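Local coordinates for protein intimin (Escherichia coli O127:H6 str. E2348/69, PDB 6TQD) that probably carries its adhesive tip away from the bacterial surface, as an attaching and effacing adhesin whose juncture domains are held in an extended conformation, at residues Ile65-Val70 with Asn75-Thr80; Thr113-Asp118 with Val184-Lys189. One frame throughout, in Å; residues are numbered along the deposited sequence.

Contact 1 (Ile65-Val70 with Asn75-Thr80)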
loop_
_atom_site.group_PDB
_atom_site.type_symbol
_atom_site.label_atom_id
_atom_site.label_comp_id
_atom_site.label_asym_id
_atom_site.label_seq_id
_atom_site.Cartn_x
_atom_site.Cartn_y
_atom_site.Cartn_z
ATOM N N ILE A 65 -13.554 2.953 8.206
ATOM C CA ILE A 65 -13.852 1.870 7.275
ATOM C C ILE A 65 -13.076 2.185 6.006
ATOM O O ILE A 65 -13.343 3.182 5.335
ATOM C CB ILE A 65 -15.352 1.760 6.995
ATOM C CG1 ILE A 65 -16.151 1.717 8.306
ATOM C CG2 ILE A 65 -15.624 0.530 6.129
ATOM C CD1 ILE A 65 -15.663 0.705 9.308
ATOM N N LEU A 66 -12.100 1.340 5.682
ATOM C CA LEU A 66 -11.210 1.633 4.571
ATOM C C LEU A 66 -11.858 1.256 3.243
ATOM O O LEU A 66 -12.566 0.246 3.160
ATOM C CB LEU A 66 -9.902 0.868 4.749
ATOM C CG LEU A 66 -8.837 1.595 5.588
ATOM C CD1 LEU A 66 -9.383 2.012 6.940
ATOM C CD2 LEU A 66 -7.583 0.755 5.760
ATOM N N PRO A 67 -11.660 2.054 2.200
ATOM C CA PRO A 67 -12.221 1.700 0.888
ATOM C C PRO A 67 -11.490 0.515 0.264
ATOM O O PRO A 67 -10.488 0.018 0.782
ATOM C CB PRO A 67 -12.022 2.969 0.057
ATOM C CG PRO A 67 -10.871 3.641 0.672
ATOM C CD PRO A 67 -10.949 3.341 2.155
ATOM N N ALA A 68 -12.017 0.067 -0.870
ATOM C CA ALA A 68 -11.313 -0.908 -1.686
ATOM C C ALA A 68 -10.030 -0.308 -2.248
ATOM O O ALA A 68 -9.925 0.896 -2.481
ATOM C CB ALA A 68 -12.198 -1.381 -2.835
ATOM N N TYR A 69 -9.050 -1.173 -2.472
ATOM C CA TYR A 69 -7.781 -0.744 -3.031
ATOM C C TYR A 69 -7.974 -0.337 -4.485
ATOM O O TYR A 69 -8.690 -1.002 -5.243
ATOM C CB TYR A 69 -6.791 -1.900 -2.959
ATOM C CG TYR A 69 -5.398 -1.595 -3.425
ATOM C CD1 TYR A 69 -4.489 -0.936 -2.614
ATOM C CD2 TYR A 69 -4.981 -1.966 -4.698
ATOM C CE1 TYR A 69 -3.205 -0.670 -3.050
ATOM C CE2 TYR A 69 -3.709 -1.712 -5.138
ATOM C CZ TYR A 69 -2.822 -1.058 -4.317
ATOM O OH TYR A 69 -1.548 -0.806 -4.769
ATOM N N VAL A 70 -7.312 0.742 -4.876
ATOM C CA VAL A 70 -7.368 1.258 -6.239
ATOM C C VAL A 70 -6.066 0.884 -6.932
ATOM O O VAL A 70 -4.995 1.388 -6.581
ATOM C CB VAL A 70 -7.587 2.777 -6.253
ATOM C CG1 VAL A 70 -7.594 3.304 -7.676
ATOM C CG2 VAL A 70 -8.882 3.146 -5.526
ATOM N N ASN A 75 -4.308 5.626 -3.007
ATOM C CA ASN A 75 -4.592 4.807 -1.826
ATOM C C ASN A 75 -4.162 5.471 -0.523
ATOM O O ASN A 75 -4.017 4.796 0.490
ATOM C CB ASN A 75 -4.014 3.399 -1.974
ATOM C CG ASN A 75 -4.630 2.669 -3.126
ATOM O OD1 ASN A 75 -5.835 2.390 -3.124
ATOM N ND2 ASN A 75 -3.824 2.380 -4.155
ATOM N N VAL A 76 -3.959 6.789 -0.547
ATOM C CA VAL A 76 -3.682 7.584 0.639
ATOM C C VAL A 76 -4.808 8.595 0.792
ATOM O O VAL A 76 -5.162 9.283 -0.169
ATOM C CB VAL A 76 -2.321 8.294 0.532
ATOM C CG1 VAL A 76 -2.056 9.114 1.769
ATOM C CG2 VAL A 76 -1.210 7.281 0.352
ATOM N N TYR A 77 -5.368 8.682 1.993
ATOM C CA TYR A 77 -6.535 9.513 2.250
ATOM C C TYR A 77 -6.248 10.384 3.460
ATOM O O TYR A 77 -5.926 9.866 4.530
ATOM C CB TYR A 77 -7.773 8.646 2.494
ATOM C CG TYR A 77 -8.036 7.723 1.337
ATOM C CD1 TYR A 77 -8.759 8.156 0.238
ATOM C CD2 TYR A 77 -7.525 6.443 1.329
ATOM C CE1 TYR A 77 -8.981 7.329 -0.842
ATOM C CE2 TYR A 77 -7.748 5.596 0.251
ATOM C CZ TYR A 77 -8.476 6.046 -0.820
ATOM O OH TYR A 77 -8.693 5.224 -1.899
ATOM N N LYS A 78 -6.365 11.695 3.290
ATOM C CA LYS A 78 -6.101 12.653 4.355
ATOM C C LYS A 78 -7.449 13.130 4.875
ATOM O O LYS A 78 -8.274 13.635 4.100
ATOM C CB LYS A 78 -5.306 13.846 3.826
ATOM C CG LYS A 78 -3.957 13.492 3.210
ATOM C CD LYS A 78 -2.853 13.328 4.219
ATOM C CE LYS A 78 -1.522 13.038 3.529
ATOM N NZ LYS A 78 -0.423 12.782 4.502
ATOM N N VAL A 79 -7.688 12.944 6.178
ATOM C CA VAL A 79 -8.926 13.363 6.817
ATOM C C VAL A 79 -8.551 14.216 8.028
ATOM O O VAL A 79 -7.415 14.195 8.502
ATOM C CB VAL A 79 -9.797 12.168 7.255
ATOM C CG1 VAL A 79 -10.089 11.253 6.071
ATOM C CG2 VAL A 79 -9.103 11.386 8.363
ATOM N N THR A 80 -9.524 14.984 8.529
ATOM C CA THR A 80 -9.260 15.891 9.628
ATOM C C THR A 80 -10.317 15.744 10.717
ATOM O O THR A 80 -11.490 15.488 10.439
ATOM C CB THR A 80 -9.184 17.367 9.189
ATOM O OG1 THR A 80 -10.324 17.696 8.393
ATOM C CG2 THR A 80 -7.907 17.621 8.404
HETATM O O HOH W 1 -8.015 2.738 -1.562
#

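Contact 2 (Thr113-Asp118 with Val184-Lys189)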
loop_
_atom_site.group_PDB
_atom_site.type_symbol
_atom_site.label_atom_id
_atom_site.label_comp_id
_atom_site.label_asym_id
_atom_site.label_seq_id
_atom_site.Cartn_x
_atom_site.Cartn_y
_atom_site.Cartn_z
ATOM N N THR A 113 5.315 -4.659 -3.957
ATOM C CA THR A 113 3.902 -4.364 -4.170
ATOM C C THR A 113 3.453 -4.549 -5.611
ATOM O O THR A 113 2.255 -4.716 -5.854
ATOM C CB THR A 113 3.578 -2.924 -3.747
ATOM O OG1 THR A 113 4.406 -2.010 -4.479
ATOM C CG2 THR A 113 3.817 -2.729 -2.263
ATOM N N ASP A 114 4.374 -4.490 -6.562
ATOM C CA ASP A 114 4.046 -4.586 -7.976
ATOM C C ASP A 114 5.218 -5.269 -8.663
ATOM O O ASP A 114 6.377 -5.028 -8.309
ATOM C CB ASP A 114 3.851 -3.201 -8.593
ATOM C CG ASP A 114 2.748 -2.413 -7.920
ATOM O OD1 ASP A 114 1.570 -2.594 -8.288
ATOM O OD2 ASP A 114 3.068 -1.608 -7.020
ATOM N N PHE A 115 4.920 -6.115 -9.650
ATOM C CA PHE A 115 5.969 -6.772 -10.429
ATOM C C PHE A 115 5.394 -6.957 -11.832
ATOM O O PHE A 115 4.539 -7.824 -12.045
ATOM C CB PHE A 115 6.378 -8.100 -9.806
ATOM C CG PHE A 115 7.611 -8.710 -10.414
ATOM C CD1 PHE A 115 8.722 -7.924 -10.690
ATOM C CD2 PHE A 115 7.677 -10.068 -10.675
ATOM C CE1 PHE A 115 9.864 -8.481 -11.233
ATOM C CE2 PHE A 115 8.815 -10.628 -11.223
ATOM C CZ PHE A 115 9.912 -9.831 -11.499
ATOM N N THR A 116 5.855 -6.127 -12.764
ATOM C CA THR A 116 5.255 -6.034 -14.085
ATOM C C THR A 116 6.332 -6.118 -15.155
ATOM O O THR A 116 7.500 -5.790 -14.924
ATOM C CB THR A 116 4.499 -4.707 -14.257
ATOM O OG1 THR A 116 5.391 -3.605 -14.049
ATOM C CG2 THR A 116 3.363 -4.611 -13.251
ATOM N N ALA A 117 5.918 -6.558 -16.331
ATOM C CA ALA A 117 6.790 -6.667 -17.492
ATOM C C ALA A 117 6.445 -5.600 -18.524
ATOM O O ALA A 117 5.299 -5.146 -18.616
ATOM C CB ALA A 117 6.658 -8.054 -18.120
ATOM N N ASP A 118 7.446 -5.205 -19.305
ATOM C CA ASP A 118 7.228 -4.203 -20.335
ATOM C C ASP A 118 6.535 -4.760 -21.571
ATOM O O ASP A 118 6.075 -3.976 -22.408
ATOM C CB ASP A 118 8.543 -3.519 -20.739
ATOM C CG ASP A 118 9.488 -4.436 -21.488
ATOM O OD1 ASP A 118 9.387 -5.668 -21.329
ATOM O OD2 ASP A 118 10.325 -3.907 -22.263
ATOM N N VAL A 184 5.669 -18.161 -19.361
ATOM C CA VAL A 184 6.655 -18.077 -18.290
ATOM C C VAL A 184 6.103 -17.170 -17.200
ATOM O O VAL A 184 5.567 -16.098 -17.494
ATOM C CB VAL A 184 7.997 -17.516 -18.805
ATOM C CG1 VAL A 184 9.049 -17.552 -17.709
ATOM C CG2 VAL A 184 8.477 -18.276 -20.040
ATOM N N VAL A 185 6.234 -17.596 -15.943
ATOM C CA VAL A 185 5.884 -16.786 -14.783
ATOM C C VAL A 185 7.158 -16.525 -13.997
ATOM O O VAL A 185 7.876 -17.464 -13.642
ATOM C CB VAL A 185 4.832 -17.478 -13.897
ATOM C CG1 VAL A 185 4.593 -16.665 -12.626
ATOM C CG2 VAL A 185 3.524 -17.666 -14.642
ATOM N N VAL A 186 7.434 -15.249 -13.732
ATOM C CA VAL A 186 8.574 -14.826 -12.933
ATOM C C VAL A 186 8.043 -14.213 -11.646
ATOM O O VAL A 186 6.964 -13.616 -11.634
ATOM C CB VAL A 186 9.431 -13.792 -13.689
ATOM C CG1 VAL A 186 10.651 -13.433 -12.885
ATOM C CG2 VAL A 186 9.826 -14.331 -15.066
ATOM N N SER A 187 8.804 -14.372 -10.557
ATOM C CA SER A 187 8.417 -13.832 -9.259
ATOM C C SER A 187 9.518 -12.945 -8.697
ATOM O O SER A 187 10.694 -13.048 -9.067
ATOM C CB SER A 187 8.142 -14.962 -8.259
ATOM O OG SER A 187 9.352 -15.594 -7.887
ATOM N N ALA A 188 9.107 -12.074 -7.766
ATOM C CA ALA A 188 9.990 -11.154 -7.063
ATOM C C ALA A 188 9.700 -11.220 -5.564
ATOM O O ALA A 188 8.543 -11.312 -5.157
ATOM C CB ALA A 188 9.739 -9.712 -7.551
ATOM N N LYS A 189 10.755 -11.142 -4.759
ATOM C CA LYS A 189 10.592 -11.268 -3.315
ATOM C C LYS A 189 11.653 -10.465 -2.580
ATOM O O LYS A 189 12.796 -10.348 -3.028
ATOM C CB LYS A 189 10.673 -12.745 -2.898
ATOM C CG LYS A 189 10.287 -13.020 -1.441
ATOM C CD LYS A 189 10.434 -14.488 -1.072
ATOM C CE LYS A 189 10.147 -14.746 0.402
ATOM N NZ LYS A 189 11.160 -14.134 1.316
#

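Contact 1 (Ile65-Val70 with Asn75-Thr80)
Where V70 faces N75, the irregular backbone of 65-70 comes back toward the start of strand 76-85 with the two CA atoms 6.3 Å apart, and it is a side chain, not a ladder of main-chain bonds, that ties the segments together. The carboxamide of N75 holds both the N-H and the C=O of V70. V70 N donates to N75 OD1 over 2.8 Å, meeting a lone pair in the carbonyl plane, while N75 ND2 returns a bond of 2.9 Å to V70 O; both are nearly straight, at 169°. With CG anti to its own carbonyl carbon (chi1 -62°), N75 sends the amide across the gap, and the paired bonds fix its rotation. The same amide lies flat on the ring of Y69, the planes only 6° apart, with N75 ND2 3.3 Å from Y69 CE1 near the ring's rim. This is an offset amide-pi stack. A single bound water adds a third bond to the amide: it donates to N75 OD1 and to A68 O, and accepts from Y77 OH at 2.6 Å in the plane of that ring. Alongside, P67 CG rests obliquely against Y77 CZ at 3.7 Å, an apolar contact next to the polar cluster. The contact thus closes a connection between the two sheets of a beta sandwich: strand 62-65 lies in one and strand 76-85 in the other. Helix 42-45 covers P67 and Y77 through L44, and strand 90-101 flanks N75 and Y77 by backbone bonding to V100 and I98.

Contact 2 (Thr113-Asp118 with Val184-Lys189)
F115 reaches from strand 111-117 onto strand 182-189 and meets A188 squarely: the methyl carbon A188 CB stands 3.6 Å from the centroid of the F115 ring, 6° off its normal, a CH-pi contact over the middle of one face. The two strands run roughly antiparallel, their short segments at 147° and their axes 8.0 Å apart at the closest; strand 111-117 pairs with 130-138 in one sheet and 182-189 with 147-154 and 197-205 in the other. Its CG anti to the backbone N (chi1 -170°), F115 places its ring in the interior between those sheets. Two residues earlier on strand 182-189, the CE2 corner of the ring meets V186: F115 CE2 lies 3.7 Å from V186 CG1, and 3.5 Å from V186 O, which sits at the ring edge near its plane. S187, between these two inward residues, turns its own CB the other way and offers backbone alone, its carbonyl carbon 3.5 Å from F115 CE2. All four touching residues are buried, and Y132 and A199 also pack on the phenyl group. The outer side differs sharply. T116 and D118 are exposed to solvent, and D114 joins T113 in a local bond, T113 OG1 giving its proton to D114 OD2 over 2.9 Å from above the carboxylate plane. D114 and T116 alternate with F115 and A117, the polar residues turned away from the interior. Between these two segments cohesion therefore probably rests on dispersion and the close fit of one aromatic ring, with the ring-edge approach to V186 O as a small electrostatic supplement.

Overall arrangement
Two modes of joining beta sheets appear in succession along this elongated chain. Contact 1 closes first, over four intervening residues, and contact 2 follows in the bacterial Ig-like domain, bringing together strands separated by 65 residues. Their centres are 26 Å apart; the nearest atoms come within about 5 Å without touching. They share no strand or sheet: 65-70 with 75-80 connects the two sheets of the preceding sandwich, whereas 113-118 with 184-189 spans the interior between the sheets of the next. Each sandwich has its own internal contact, and the two follow one another along a passenger whose juncture domains are extended.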